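Local coordinates for acyl-CoA dehydrogenase domain protein Tcur3481 (Thermomonospora curvata, PDB 6WY9), which binds FAD and probably acts as an acyl-CoA dehydrogenase, at residues 78-83 / 234-239; 230-235 / 271-276; 311-316 / 332-337. All coordinates share one frame; numbering follows the deposited sequence.

Contact 1 of 3, residues 78-83 / 234-239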
loop_
_atom_site.group_PDB
_atom_site.type_symbol
_atom_site.label_atom_id
_atom_site.label_comp_id
_atom_site.label_asym_id
_atom_site.label_seq_id
_atom_site.Cartn_x
_atom_site.Cartn_y
_atom_site.Cartn_z
ATOM N N GLN B 78 13.706 -10.735 -23.069
ATOM C CA GLN B 78 12.442 -11.093 -23.699
ATOM C C GLN B 78 11.286 -10.290 -23.108
ATOM O O GLN B 78 10.460 -9.732 -23.847
ATOM C CB GLN B 78 12.164 -12.591 -23.586
ATOM C CG GLN B 78 10.705 -12.858 -23.968
ATOM C CD GLN B 78 10.209 -14.229 -23.641
ATOM O OE1 GLN B 78 10.690 -14.898 -22.700
ATOM N NE2 GLN B 78 9.191 -14.660 -24.373
ATOM N N GLY B 79 11.209 -10.202 -21.773
ATOM C CA GLY B 79 10.126 -9.432 -21.168
ATOM C C GLY B 79 10.177 -7.955 -21.509
ATOM O O GLY B 79 9.135 -7.303 -21.649
ATOM N N ARG B 80 11.384 -7.401 -21.671
ATOM C CA ARG B 80 11.499 -5.991 -22.055
ATOM C C ARG B 80 10.742 -5.671 -23.343
ATOM O O ARG B 80 10.310 -4.528 -23.553
ATOM C CB ARG B 80 12.964 -5.643 -22.237
ATOM C CG ARG B 80 13.488 -4.680 -21.272
ATOM C CD ARG B 80 14.971 -4.551 -21.481
ATOM N NE ARG B 80 15.628 -4.200 -20.237
ATOM C CZ ARG B 80 16.351 -5.038 -19.502
ATOM N NH1 ARG B 80 16.542 -6.305 -19.884
ATOM N NH2 ARG B 80 16.902 -4.591 -18.376
ATOM N N HIS B 81 10.602 -6.661 -24.217
ATOM C CA HIS B 81 9.988 -6.505 -25.540
ATOM C C HIS B 81 8.683 -7.270 -25.712
ATOM O O HIS B 81 8.198 -7.357 -26.841
ATOM C CB HIS B 81 10.970 -6.994 -26.603
ATOM C CG HIS B 81 12.226 -6.200 -26.620
ATOM N ND1 HIS B 81 13.365 -6.614 -25.964
ATOM C CD2 HIS B 81 12.500 -4.987 -27.138
ATOM C CE1 HIS B 81 14.306 -5.698 -26.111
ATOM N NE2 HIS B 81 13.804 -4.696 -26.813
ATOM N N VAL B 82 8.150 -7.869 -24.632
ATOM C CA VAL B 82 6.967 -8.730 -24.653
ATOM C C VAL B 82 7.029 -9.622 -25.904
ATOM O O VAL B 82 6.086 -9.690 -26.691
ATOM C CB VAL B 82 5.660 -7.893 -24.527
ATOM C CG1 VAL B 82 5.573 -7.265 -23.058
ATOM C CG2 VAL B 82 5.576 -6.744 -25.534
ATOM N N ALA B 83 8.156 -10.295 -26.109
ATOM C CA ALA B 83 8.381 -10.973 -27.391
ATOM C C ALA B 83 7.696 -12.336 -27.366
ATOM O O ALA B 83 7.926 -13.120 -26.428
ATOM C CB ALA B 83 9.863 -11.148 -27.680
ATOM N N VAL B 234 9.566 -7.161 -18.224
ATOM C CA VAL B 234 8.291 -6.486 -18.477
ATOM C C VAL B 234 8.229 -5.157 -17.728
ATOM O O VAL B 234 7.845 -4.128 -18.290
ATOM C CB VAL B 234 7.102 -7.384 -18.091
ATOM C CG1 VAL B 234 5.784 -6.583 -18.206
ATOM C CG2 VAL B 234 7.074 -8.667 -19.020
ATOM N N ALA B 235 8.532 -5.169 -16.432
ATOM C CA ALA B 235 8.364 -3.935 -15.662
ATOM C C ALA B 235 9.347 -2.869 -16.132
ATOM O O ALA B 235 8.998 -1.687 -16.207
ATOM C CB ALA B 235 8.552 -4.199 -14.158
ATOM N N SER B 236 10.591 -3.275 -16.420
ATOM C CA SER B 236 11.605 -2.347 -16.898
ATOM C C SER B 236 11.176 -1.709 -18.216
ATOM O O SER B 236 11.295 -0.493 -18.400
ATOM C CB SER B 236 12.945 -3.087 -17.081
ATOM O OG SER B 236 13.408 -3.568 -15.822
ATOM N N GLY B 237 10.700 -2.526 -19.154
ATOM C CA GLY B 237 10.284 -1.982 -20.438
ATOM C C GLY B 237 9.085 -1.069 -20.287
ATOM O O GLY B 237 9.026 -0.004 -20.901
ATOM N N ALA B 238 8.120 -1.466 -19.448
ATOM C CA ALA B 238 6.951 -0.629 -19.202
ATOM C C ALA B 238 7.369 0.731 -18.643
ATOM O O ALA B 238 6.893 1.784 -19.092
ATOM C CB ALA B 238 5.997 -1.341 -18.218
ATOM N N LEU B 239 8.236 0.717 -17.629
ATOM C CA LEU B 239 8.710 1.975 -17.059
ATOM C C LEU B 239 9.420 2.834 -18.120
ATOM O O LEU B 239 9.192 4.049 -18.202
ATOM C CB LEU B 239 9.648 1.704 -15.882
ATOM C CG LEU B 239 10.149 2.973 -15.191
ATOM C CD1 LEU B 239 8.991 3.962 -14.762
ATOM C CD2 LEU B 239 10.998 2.598 -13.956
#
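Gly79 and Val234 bring two helices almost into backbone contact, their CA atoms 4.4 Å apart, and Arg80 and Gly237 follow at 4.5 Å between CA atoms. Glycine on each side makes this possible: a CB on Gly79 would run into Val234 N, and one on Gly237 would strike Arg80 O. The carbonyl oxygen Gly79 O lies 3.4 Å from Val234 CA in a CA-H...O contact, while no conventional hydrogen bond crosses the interface. Helix 67-80 closes here in a Schellman motif, with Val82 at positive phi as the C-prime residue. Gln78 straps the turn, its NE2 giving a nearly straight bond of 2.9 Å to Ala83 O.

Among the side chains, Val234 lays CG2 against Gly79, 3.8 Å from Gly79 CA; with CG1 anti to the backbone N (chi1 173°), this second methyl stands beside that nitrogen. Arg80 sends its extended chain past the helix, NE coming 4.3 Å from Ser236 CB, and its guanidinium ends in salt bridges to Glu76 and Glu77. The contact thus joins the end of helix 67-80 to the middle of helix 215-248, with helix 330-340 covering Val82 and helix 295-319 packing on Val234.

Contact 2 of 3, residues 230-235 / 271-276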
loop_
_atom_site.group_PDB
_atom_site.type_symbol
_atom_site.label_atom_id
_atom_site.label_comp_id
_atom_site.label_asym_id
_atom_site.label_seq_id
_atom_site.Cartn_x
_atom_site.Cartn_y
_atom_site.Cartn_z
ATOM N N VAL B 230 11.400 -12.762 -16.400
ATOM C CA VAL B 230 10.560 -12.156 -17.439
ATOM C C VAL B 230 9.865 -10.922 -16.874
ATOM O O VAL B 230 9.785 -9.865 -17.518
ATOM C CB VAL B 230 9.525 -13.180 -17.957
ATOM C CG1 VAL B 230 8.616 -12.535 -19.039
ATOM C CG2 VAL B 230 10.214 -14.468 -18.449
ATOM N N GLN B 231 9.351 -11.047 -15.651
ATOM C CA GLN B 231 8.618 -9.943 -15.056
ATOM C C GLN B 231 9.530 -8.747 -14.875
ATOM O O GLN B 231 9.105 -7.596 -15.030
ATOM C CB GLN B 231 8.027 -10.363 -13.699
ATOM C CG GLN B 231 7.030 -9.329 -13.111
ATOM C CD GLN B 231 5.670 -9.440 -13.759
ATOM O OE1 GLN B 231 5.567 -9.568 -14.988
ATOM N NE2 GLN B 231 4.608 -9.402 -12.940
ATOM N N LEU B 232 10.757 -8.991 -14.437
ATOM C CA LEU B 232 11.685 -7.870 -14.334
ATOM C C LEU B 232 11.783 -7.140 -15.672
ATOM O O LEU B 232 11.773 -5.903 -15.710
ATOM C CB LEU B 232 13.062 -8.372 -13.898
ATOM C CG LEU B 232 14.191 -7.314 -13.843
ATOM C CD1 LEU B 232 13.883 -6.145 -12.785
ATOM C CD2 LEU B 232 15.487 -8.073 -13.512
ATOM N N GLY B 233 11.890 -7.888 -16.783
ATOM C CA GLY B 233 12.003 -7.244 -18.082
ATOM C C GLY B 233 10.717 -6.532 -18.481
ATOM O O GLY B 233 10.745 -5.396 -18.976
ATOM N N VAL B 234 9.566 -7.161 -18.224
ATOM C CA VAL B 234 8.291 -6.486 -18.477
ATOM C C VAL B 234 8.229 -5.157 -17.728
ATOM O O VAL B 234 7.845 -4.128 -18.290
ATOM C CB VAL B 234 7.102 -7.384 -18.091
ATOM C CG1 VAL B 234 5.784 -6.583 -18.206
ATOM C CG2 VAL B 234 7.074 -8.667 -19.020
ATOM N N ALA B 235 8.532 -5.169 -16.432
ATOM C CA ALA B 235 8.364 -3.935 -15.662
ATOM C C ALA B 235 9.347 -2.869 -16.132
ATOM O O ALA B 235 8.998 -1.687 -16.207
ATOM C CB ALA B 235 8.552 -4.199 -14.158
ATOM N N ILE B 271 12.059 2.044 -7.719
ATOM C CA ILE B 271 12.404 1.345 -6.484
ATOM C C ILE B 271 12.007 -0.136 -6.570
ATOM O O ILE B 271 12.798 -1.037 -6.269
ATOM C CB ILE B 271 11.722 2.040 -5.294
ATOM C CG1 ILE B 271 12.403 3.374 -4.947
ATOM C CG2 ILE B 271 11.637 1.080 -4.044
ATOM C CD1 ILE B 271 11.433 4.292 -4.108
ATOM N N GLU B 272 10.782 -0.404 -7.019
ATOM C CA GLU B 272 10.304 -1.776 -7.041
ATOM C C GLU B 272 11.131 -2.615 -8.002
ATOM O O GLU B 272 11.403 -3.795 -7.733
ATOM C CB GLU B 272 8.822 -1.812 -7.432
ATOM C CG GLU B 272 7.904 -1.393 -6.233
ATOM C CD GLU B 272 6.475 -1.184 -6.674
ATOM O OE1 GLU B 272 6.241 -0.969 -7.902
ATOM O OE2 GLU B 272 5.605 -1.191 -5.798
ATOM N N ILE B 273 11.517 -2.015 -9.130
ATOM C CA ILE B 273 12.336 -2.703 -10.117
ATOM C C ILE B 273 13.716 -2.998 -9.541
ATOM O O ILE B 273 14.272 -4.086 -9.743
ATOM C CB ILE B 273 12.418 -1.882 -11.418
ATOM C CG1 ILE B 273 11.064 -1.879 -12.161
ATOM C CG2 ILE B 273 13.631 -2.354 -12.335
ATOM C CD1 ILE B 273 11.028 -0.952 -13.417
ATOM N N GLU B 274 14.302 -2.043 -8.816
ATOM C CA GLU B 274 15.609 -2.340 -8.190
ATOM C C GLU B 274 15.495 -3.482 -7.189
ATOM O O GLU B 274 16.361 -4.362 -7.127
ATOM C CB GLU B 274 16.177 -1.081 -7.526
ATOM C CG GLU B 274 16.607 -0.137 -8.643
ATOM C CD GLU B 274 17.724 0.849 -8.308
ATOM O OE1 GLU B 274 17.868 1.292 -7.141
ATOM O OE2 GLU B 274 18.438 1.226 -9.257
ATOM N N ALA B 275 14.415 -3.498 -6.414
ATOM C CA ALA B 275 14.193 -4.573 -5.447
ATOM C C ALA B 275 13.996 -5.923 -6.145
ATOM O O ALA B 275 14.565 -6.937 -5.731
ATOM C CB ALA B 275 12.988 -4.226 -4.586
ATOM N N MET B 276 13.142 -5.943 -7.175
ATOM C CA MET B 276 12.932 -7.129 -7.989
ATOM C C MET B 276 14.245 -7.692 -8.481
ATOM O O MET B 276 14.482 -8.900 -8.399
ATOM C CB MET B 276 12.044 -6.754 -9.173
ATOM C CG MET B 276 10.593 -6.545 -8.716
ATOM S SD MET B 276 9.649 -5.561 -9.937
ATOM C CE MET B 276 9.508 -6.908 -11.137
#
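Leu232 and Met276 mark the nearest CA pair between two helices that run antiparallel at 158°, their local axes 10.1 Å apart. At such a separation it is the side chains, rather than the backbones, that meet. Leu232 reaches over with CD1, which rests 3.8 Å from Ile273 CG2 and also touches Met276 CB, so that one methyl lies against two residues of the partner helix. Ile273 answers with its other branch: CG1 stands 4.0 Å from Ala235 CB, and CD1 continues to the backbone, 3.5 Å from Ala235 O. Its two branches therefore address successive turns of helix 215-248, CG2 meeting Leu232 and CG1 with CD1 meeting Ala235. Met276 bends at its thioether (chi3 74°), and its CE comes 4.0 Å from Leu232 CA, with Gln231 CG at the same distance from CE and Ala235 CB at 4.2 Å. An alanine in place of Ile273 would probably leave a gap facing Leu232 CD1 and Ala235, since both branches that fill this space would be gone.

The side chain of Gln231 meets Met276 CE through its CG, while its NE2 donates to Ala304 O and Gly337 O. With no hydrogen bond crossing between the segments and every touching residue buried, the cohesion here comes from apolar packing, and the amide nitrogen of Gln231 finds its acceptors on neighbouring helices instead.

Contact 3 of 3, residues 311-316 / 332-337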
loop_
_atom_site.group_PDB
_atom_site.type_symbol
_atom_site.label_atom_id
_atom_site.label_comp_id
_atom_site.label_asym_id
_atom_site.label_seq_id
_atom_site.Cartn_x
_atom_site.Cartn_y
_atom_site.Cartn_z
ATOM N N VAL B 311 3.979 -2.093 -10.827
ATOM C CA VAL B 311 4.569 -1.278 -11.893
ATOM C C VAL B 311 3.612 -1.180 -13.078
ATOM O O VAL B 311 3.322 -0.081 -13.559
ATOM C CB VAL B 311 5.943 -1.818 -12.336
ATOM C CG1 VAL B 311 6.435 -1.034 -13.665
ATOM C CG2 VAL B 311 7.003 -1.731 -11.174
ATOM N N VAL B 312 3.132 -2.325 -13.595
ATOM C CA VAL B 312 2.318 -2.235 -14.831
ATOM C C VAL B 312 0.947 -1.600 -14.579
ATOM O O VAL B 312 0.365 -1.050 -15.509
ATOM C CB VAL B 312 2.153 -3.600 -15.544
ATOM C CG1 VAL B 312 3.571 -4.143 -16.033
ATOM C CG2 VAL B 312 1.383 -4.668 -14.686
ATOM N N HIS B 313 0.391 -1.659 -13.354
ATOM C CA HIS B 313 -0.781 -0.824 -13.066
ATOM C C HIS B 313 -0.429 0.665 -13.076
ATOM O O HIS B 313 -1.220 1.504 -13.558
ATOM C CB HIS B 313 -1.390 -1.206 -11.701
ATOM C CG HIS B 313 -2.389 -2.328 -11.794
ATOM N ND1 HIS B 313 -3.716 -2.114 -12.143
ATOM C CD2 HIS B 313 -2.242 -3.669 -11.668
ATOM C CE1 HIS B 313 -4.358 -3.274 -12.142
ATOM N NE2 HIS B 313 -3.496 -4.231 -11.837
ATOM N N ARG B 314 0.720 1.036 -12.492
ATOM C CA ARG B 314 1.057 2.464 -12.504
ATOM C C ARG B 314 1.306 2.934 -13.937
ATOM O O ARG B 314 0.892 4.036 -14.303
ATOM C CB ARG B 314 2.287 2.764 -11.620
ATOM C CG ARG B 314 2.066 2.522 -10.111
ATOM C CD ARG B 314 3.086 3.287 -9.230
ATOM N NE ARG B 314 3.163 2.685 -7.895
ATOM C CZ ARG B 314 3.918 1.639 -7.622
ATOM N NH1 ARG B 314 4.645 1.114 -8.616
ATOM N NH2 ARG B 314 3.967 1.128 -6.386
ATOM N N THR B 315 1.965 2.115 -14.765
ATOM C CA THR B 315 2.269 2.605 -16.114
ATOM C C THR B 315 1.000 2.663 -16.972
ATOM O O THR B 315 0.911 3.497 -17.880
ATOM C CB THR B 315 3.391 1.761 -16.780
ATOM O OG1 THR B 315 3.031 0.380 -16.808
ATOM C CG2 THR B 315 4.776 1.920 -16.036
ATOM N N GLN B 316 -0.018 1.838 -16.682
ATOM C CA GLN B 316 -1.311 2.067 -17.330
ATOM C C GLN B 316 -1.902 3.407 -16.910
ATOM O O GLN B 316 -2.308 4.225 -17.745
ATOM C CB GLN B 316 -2.312 0.966 -16.987
ATOM C CG GLN B 316 -2.131 -0.342 -17.728
ATOM C CD GLN B 316 -2.007 -0.171 -19.233
ATOM O OE1 GLN B 316 -0.987 -0.569 -19.798
ATOM N NE2 GLN B 316 -3.066 0.377 -19.898
ATOM N N ARG B 332 0.301 -4.207 -23.660
ATOM C CA ARG B 332 0.844 -5.568 -23.643
ATOM C C ARG B 332 1.652 -5.824 -22.377
ATOM O O ARG B 332 1.660 -6.943 -21.864
ATOM C CB ARG B 332 1.710 -5.833 -24.891
ATOM C CG ARG B 332 0.894 -5.846 -26.192
ATOM C CD ARG B 332 1.612 -6.634 -27.313
ATOM N NE ARG B 332 0.901 -6.452 -28.583
ATOM C CZ ARG B 332 0.948 -5.355 -29.343
ATOM N NH1 ARG B 332 0.232 -5.301 -30.475
ATOM N NH2 ARG B 332 1.713 -4.333 -28.986
ATOM N N TYR B 333 2.368 -4.816 -21.891
ATOM C CA TYR B 333 3.103 -4.962 -20.632
ATOM C C TYR B 333 2.138 -5.201 -19.481
ATOM O O TYR B 333 2.374 -6.063 -18.620
ATOM C CB TYR B 333 3.953 -3.698 -20.399
ATOM C CG TYR B 333 5.027 -3.614 -21.462
ATOM C CD1 TYR B 333 4.728 -3.159 -22.751
ATOM C CD2 TYR B 333 6.317 -4.071 -21.199
ATOM C CE1 TYR B 333 5.706 -3.162 -23.754
ATOM C CE2 TYR B 333 7.313 -4.058 -22.195
ATOM C CZ TYR B 333 6.989 -3.604 -23.461
ATOM O OH TYR B 333 7.979 -3.595 -24.432
ATOM N N PHE B 334 1.003 -4.488 -19.491
ATOM C CA PHE B 334 -0.042 -4.765 -18.503
ATOM C C PHE B 334 -0.503 -6.223 -18.584
ATOM O O PHE B 334 -0.623 -6.913 -17.555
ATOM C CB PHE B 334 -1.247 -3.814 -18.702
ATOM C CG PHE B 334 -2.309 -4.047 -17.691
ATOM C CD1 PHE B 334 -2.089 -3.711 -16.365
ATOM C CD2 PHE B 334 -3.484 -4.703 -18.031
ATOM C CE1 PHE B 334 -3.057 -3.983 -15.373
ATOM C CE2 PHE B 334 -4.453 -4.966 -17.061
ATOM C CZ PHE B 334 -4.235 -4.599 -15.718
ATOM N N LEU B 335 -0.800 -6.705 -19.805
ATOM C CA LEU B 335 -1.313 -8.072 -19.959
ATOM C C LEU B 335 -0.276 -9.111 -19.501
ATOM O O LEU B 335 -0.616 -10.065 -18.793
ATOM C CB LEU B 335 -1.737 -8.343 -21.413
ATOM C CG LEU B 335 -2.866 -7.451 -21.976
ATOM C CD1 LEU B 335 -3.175 -7.839 -23.423
ATOM C CD2 LEU B 335 -4.104 -7.636 -21.051
ATOM N N TRP B 336 0.982 -8.968 -19.948
ATOM C CA TRP B 336 2.057 -9.855 -19.497
ATOM C C TRP B 336 2.269 -9.774 -17.984
ATOM O O TRP B 336 2.378 -10.805 -17.299
ATOM C CB TRP B 336 3.370 -9.508 -20.219
ATOM C CG TRP B 336 3.479 -10.116 -21.607
ATOM C CD1 TRP B 336 2.555 -10.048 -22.601
ATOM C CD2 TRP B 336 4.597 -10.869 -22.138
ATOM N NE1 TRP B 336 3.021 -10.700 -23.722
ATOM C CE2 TRP B 336 4.271 -11.214 -23.460
ATOM C CE3 TRP B 336 5.841 -11.261 -21.619
ATOM C CZ2 TRP B 336 5.138 -11.965 -24.290
ATOM C CZ3 TRP B 336 6.718 -11.997 -22.460
ATOM C CH2 TRP B 336 6.354 -12.340 -23.773
ATOM N N GLY B 337 2.379 -8.556 -17.447
ATOM C CA GLY B 337 2.647 -8.412 -16.023
ATOM C C GLY B 337 1.570 -9.071 -15.190
ATOM O O GLY B 337 1.861 -9.817 -14.251
#
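Within the C-terminal helical region of the acyl-CoA dehydrogenase fold, Val312 and Phe334 join helix 295-319 to helix 330-340, close to the flavin-binding end of the former: the side chain of Gln316 lies about 5 Å from that of His317, which binds FAD. The local axes approach to 8.9 Å and run antiparallel at 157°. Phe334 takes the central place, its CG anti to the backbone N (chi1 -178°). Its ring presents an edge to the face of His313 in a T-shaped stack, with centroids 4.9 Å apart and planes at 89°; CE1 sits over the centre of the imidazole. Val312 O approaches another part of the phenyl edge, 3.7 Å from Phe334 CD1. Gln316 crosses the phenyl side chain at about a right angle, CG being 3.6 Å from Phe334 CD1 and OE1 3.4 Å from Phe334 CB, while its NE2 bonds to Gly323 O. Val312 turns CG1 to Tyr333 O at 3.4 Å, while its CG2 lies against both Phe334 CD1 and Gly337 CA; a CB on Gly337 would clash with that methyl.

No hydrogen bond links the two segments, yet the contact is far from purely aliphatic. The phenyl edge, with its slightly positive hydrogens, is turned toward the imidazole face and a carbonyl oxygen, a pairing that is likely to be weakly attractive.

How the contacts relate
All three contacts are buried, though to different degrees: Arg80 and Ser236 in contact 1 and His313 in contact 3 are partly exposed, whereas every touching residue of contact 2 is buried. Contacts 1 and 2 share Val234 and Ala235 on helix 215-248, which meets helix 67-80 in one and helix 260-288 in the other. Contact 3 lies beside both, tied to contact 1 by Tyr333 OH and Arg80 O and to contact 2 by the Glu272-Arg314 salt bridge. The chemistry follows the spacing: glycines let backbones meet in contact 1, aliphatic side chains bridge the wider spacing of contact 2, and an aromatic edge distinguishes contact 3, nearest the flavin.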